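Local coordinates for CHAD domain protein (Streptomyces chartreusis, PDB 6RN5) that probably binds polyphosphate through the basic surface of its helical CHAD domain and also binds copper ions, at residues A[36-41]-A[59-64]. Numbering follows the deposited sequence.
Sequences LRALRL and ARALRR. With SO4 (sulfate ion), chain I; SO4 (sulfate ion), chain G.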
ATOM      1  N   LEU A  36     -32.581  14.390 -27.849  1.00 36.97           N
ATOM      2  CA  LEU A  36     -34.036  14.291 -27.951  1.00 37.46           C
ATOM      3  C   LEU A  36     -34.491  12.851 -28.121  1.00 36.64           C
ATOM      4  O   LEU A  36     -35.494  12.452 -27.539  1.00 39.79           O
ATOM      5  CB  LEU A  36     -34.590  15.140 -29.066  1.00 40.12           C
ATOM      6  CG  LEU A  36     -34.297  16.637 -28.963  1.00 44.05           C
ATOM      7  CD1 LEU A  36     -34.670  17.278 -30.293  1.00 46.64           C
ATOM      8  CD2 LEU A  36     -34.981  17.311 -27.797  1.00 46.53           C
ATOM      9  N   ARG A  37     -33.753  12.064 -28.867  1.00 39.59           N
ATOM     10  CA  ARG A  37     -34.048  10.614 -28.926  1.00 45.89           C
ATOM     11  C   ARG A  37     -34.020   9.948 -27.588  1.00 44.78           C
ATOM     12  O   ARG A  37     -34.950   9.238 -27.219  1.00 44.76           O
ATOM     13  CB  ARG A  37     -33.054   9.893 -29.780  1.00 48.31           C
ATOM     14  CG  ARG A  37     -33.501   9.890 -31.200  1.00 61.73           C
ATOM     15  CD  ARG A  37     -32.452   9.250 -32.079  1.00 70.13           C
ATOM     16  NE  ARG A  37     -32.566   9.774 -33.427  1.00 71.22           N
ATOM     17  CZ  ARG A  37     -31.704   9.510 -34.396  1.00 83.02           C
ATOM     18  NH1 ARG A  37     -30.644   8.719 -34.181  1.00 85.62           N
ATOM     19  NH2 ARG A  37     -31.912  10.038 -35.592  1.00 89.18           N
ATOM     20  N   ALA A  38     -32.929  10.155 -26.868  1.00 41.38           N
ATOM     21  CA  ALA A  38     -32.800   9.580 -25.551  1.00 39.40           C
ATOM     22  C   ALA A  38     -33.922  10.054 -24.640  1.00 42.30           C
ATOM     23  O   ALA A  38     -34.498   9.282 -23.882  1.00 45.80           O
ATOM     24  CB  ALA A  38     -31.454   9.927 -24.952  1.00 37.15           C
ATOM     25  N   LEU A  39     -34.232  11.335 -24.710  1.00 43.20           N
ATOM     26  CA  LEU A  39     -35.285  11.879 -23.895  1.00 45.51           C
ATOM     27  C   LEU A  39     -36.627  11.203 -24.190  1.00 48.35           C
ATOM     28  O   LEU A  39     -37.337  10.894 -23.256  1.00 44.85           O
ATOM     29  CB  LEU A  39     -35.385  13.388 -24.091  1.00 45.79           C
ATOM     30  CG  LEU A  39     -36.438  14.084 -23.261  1.00 49.18           C
ATOM     31  CD1 LEU A  39     -36.299  13.740 -21.778  1.00 52.67           C
ATOM     32  CD2 LEU A  39     -36.371  15.591 -23.469  1.00 46.46           C
ATOM     33  N   ARG A  40     -36.941  10.956 -25.469  1.00 47.69           N
ATOM     34  CA  ARG A  40     -38.183  10.300 -25.856  1.00 49.53           C
ATOM     35  C   ARG A  40     -38.180   8.864 -25.361  1.00 53.05           C
ATOM     36  O   ARG A  40     -39.173   8.410 -24.820  1.00 48.07           O
ATOM     37  CB  ARG A  40     -38.415  10.308 -27.370  1.00 57.77           C
ATOM     38  CG  ARG A  40     -39.314  11.425 -27.887  1.00 71.53           C
ATOM     39  CD  ARG A  40     -39.678  11.264 -29.371  1.00 79.67           C
ATOM     40  NE  ARG A  40     -38.492  11.184 -30.246  1.00 84.91           N
ATOM     41  CZ  ARG A  40     -37.765  12.224 -30.673  1.00 79.22           C
ATOM     42  NH1 ARG A  40     -38.079  13.472 -30.333  1.00 80.59           N
ATOM     43  NH2 ARG A  40     -36.711  12.013 -31.452  1.00 75.71           N
ATOM     44  N   LEU A  41     -37.076   8.147 -25.551  1.00 51.28           N
ATOM     45  CA  LEU A  41     -36.953   6.793 -25.012  1.00 54.20           C
ATOM     46  C   LEU A  41     -37.179   6.779 -23.499  1.00 54.91           C
ATOM     47  O   LEU A  41     -37.748   5.845 -22.943  1.00 52.63           O
ATOM     48  CB  LEU A  41     -35.562   6.228 -25.296  1.00 54.88           C
ATOM     49  CG  LEU A  41     -35.223   4.857 -24.700  1.00 62.79           C
ATOM     50  CD1 LEU A  41     -36.052   3.776 -25.386  1.00 65.82           C
ATOM     51  CD2 LEU A  41     -33.735   4.529 -24.789  1.00 64.91           C
ATOM     52  N   ALA A  59     -30.716   7.340 -19.985  1.00 46.00           N
ATOM     53  CA  ALA A  59     -30.091   8.374 -19.151  1.00 50.40           C
ATOM     54  C   ALA A  59     -28.587   8.535 -19.484  1.00 48.88           C
ATOM     55  O   ALA A  59     -28.032   9.651 -19.460  1.00 43.38           O
ATOM     56  CB  ALA A  59     -30.292   8.109 -17.661  1.00 50.99           C
ATOM     57  N   ARG A  60     -27.934   7.424 -19.804  1.00 39.15           N
ATOM     58  CA  ARG A  60     -26.566   7.511 -20.182  1.00 39.43           C
ATOM     59  C   ARG A  60     -26.391   8.260 -21.509  1.00 41.48           C
ATOM     60  O   ARG A  60     -25.507   9.103 -21.642  1.00 39.23           O
ATOM     61  CB  ARG A  60     -25.968   6.143 -20.296  1.00 39.21           C
ATOM     62  CG  ARG A  60     -24.501   6.244 -20.573  1.00 41.01           C
ATOM     63  CD  ARG A  60     -23.765   4.992 -20.144  1.00 43.61           C
ATOM     64  NE  ARG A  60     -22.368   5.236 -20.433  1.00 42.67           N
ATOM     65  CZ  ARG A  60     -21.745   4.822 -21.517  1.00 42.09           C
ATOM     66  NH1 ARG A  60     -22.361   4.070 -22.409  1.00 43.38           N
ATOM     67  NH2 ARG A  60     -20.495   5.164 -21.695  1.00 41.91           N
ATOM     68  N   ALA A  61     -27.253   7.958 -22.467  1.00 38.94           N
ATOM     69  CA  ALA A  61     -27.276   8.674 -23.753  1.00 42.21           C
ATOM     70  C   ALA A  61     -27.542  10.184 -23.584  1.00 40.06           C
ATOM     71  O   ALA A  61     -26.970  11.008 -24.309  1.00 40.10           O
ATOM     72  CB  ALA A  61     -28.315   8.049 -24.692  1.00 38.69           C
ATOM     73  N   LEU A  62     -28.418  10.537 -22.653  1.00 36.68           N
ATOM     74  CA  LEU A  62     -28.653  11.942 -22.330  1.00 37.66           C
ATOM     75  C   LEU A  62     -27.391  12.585 -21.767  1.00 35.50           C
ATOM     76  O   LEU A  62     -27.080  13.726 -22.112  1.00 35.80           O
ATOM     77  CB  LEU A  62     -29.782  12.098 -21.320  1.00 39.61           C
ATOM     78  CG  LEU A  62     -31.188  11.949 -21.819  1.00 41.62           C
ATOM     79  CD1 LEU A  62     -32.074  11.839 -20.593  1.00 47.03           C
ATOM     80  CD2 LEU A  62     -31.642  13.119 -22.706  1.00 39.85           C
ATOM     81  N   ARG A  63     -26.671  11.875 -20.894  1.00 35.08           N
ATOM     82  CA  ARG A  63     -25.397  12.401 -20.367  1.00 37.90           C
ATOM     83  C   ARG A  63     -24.334  12.619 -21.432  1.00 35.97           C
ATOM     84  O   ARG A  63     -23.641  13.650 -21.448  1.00 33.98           O
ATOM     85  CB  ARG A  63     -24.756  11.471 -19.322  1.00 38.77           C
ATOM     86  CG  ARG A  63     -25.539  11.283 -18.055  1.00 45.34           C
ATOM     87  CD  ARG A  63     -24.649  10.747 -16.946  1.00 48.35           C
ATOM     88  NE  ARG A  63     -24.111   9.395 -17.102  1.00 45.12           N
ATOM     89  CZ  ARG A  63     -24.802   8.263 -16.910  1.00 45.47           C
ATOM     90  NH1 ARG A  63     -26.099   8.268 -16.623  1.00 46.23           N
ATOM     91  NH2 ARG A  63     -24.194   7.098 -17.044  1.00 46.31           N
ATOM     92  N   ARG A  64     -24.177  11.608 -22.278  1.00 33.12           N
ATOM     93  CA  ARG A  64     -23.140  11.595 -23.283  1.00 31.81           C
ATOM     94  C   ARG A  64     -23.347  12.709 -24.264  1.00 32.37           C
ATOM     95  O   ARG A  64     -22.355  13.283 -24.720  1.00 31.82           O
ATOM     96  CB  ARG A  64     -23.073  10.254 -23.997  1.00 32.73           C
ATOM     97  CG  ARG A  64     -22.595   9.141 -23.075  1.00 35.76           C
ATOM     98  CD  ARG A  64     -22.414   7.825 -23.775  1.00 36.15           C
ATOM     99  NE  ARG A  64     -21.192   7.852 -24.564  1.00 40.66           N
ATOM    100  CZ  ARG A  64     -21.110   7.643 -25.880  1.00 39.51           C
ATOM    101  NH1 ARG A  64     -22.166   7.339 -26.621  1.00 40.49           N
ATOM    102  NH2 ARG A  64     -19.942   7.693 -26.461  1.00 39.80           N
TER
HETATM  103  S   SO4 I 408     -20.746   7.836 -18.247  1.00 49.95           S
HETATM  104  O1  SO4 I 408     -21.563   9.027 -17.967  1.00 48.49           O
HETATM  105  O2  SO4 I 408     -20.451   7.784 -19.722  1.00 51.40           O
HETATM  106  O3  SO4 I 408     -21.489   6.614 -17.944  1.00 46.68           O
HETATM  107  O4  SO4 I 408     -19.493   7.905 -17.521  1.00 43.98           O
HETATM  108  S   SO4 G 406     -17.519   9.370 -23.732  1.00 43.77           S
HETATM  109  O1  SO4 G 406     -18.860   9.917 -23.653  1.00 40.56           O
HETATM  110  O2  SO4 G 406     -17.349   8.849 -25.109  1.00 41.89           O
HETATM  111  O3  SO4 G 406     -17.329   8.278 -22.773  1.00 47.64           O
HETATM  112  O4  SO4 G 406     -16.569  10.450 -23.366  1.00 51.23           O
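Ala38 CB sits against Ala61 CB and Leu62 CG, 3.7 Å from each, where helices 21-42 and 56-75 run nearly antiparallel, their local axes 8.3 Å apart. With CG anti to its carbonyl carbon (chi1 -77°), Leu62 sends CD2 across to the backbone N of Leu39, and the same CD2 lies 4.0 Å from Leu39 CB. Met198 of helix 170-198 touches both leucines, closing this apolar seam without a single hydrogen bond between the segments.

The polar work is done away from that seam. Arg63 leaves its helix at CB; CD lies 3.7 Å from O1 of the chain I sulfate, and the bend at chi3 (-66°) turns NE onto that oxygen. NE gives O1 an almost straight hydrogen bond (2.7 Å, 173°), Arg60 CA sits over one guanidinium face, toward its rim, and NH2 reaches O3 of the same sulfate at 2.9 Å. Arg60 NE also donates to this O3, while Arg64 holds the chain G sulfate through NE and NH2. A leucine in place of Arg63 would probably cost the chain I sulfate both the NE bond to O1 and the NH2 bond to O3. Apolar toward its partner helix and arginine-rich beyond it, helix 56-75 holds two sulfates, probably from the crystallisation liquor, in a basic patch consistent with polyphosphate binding.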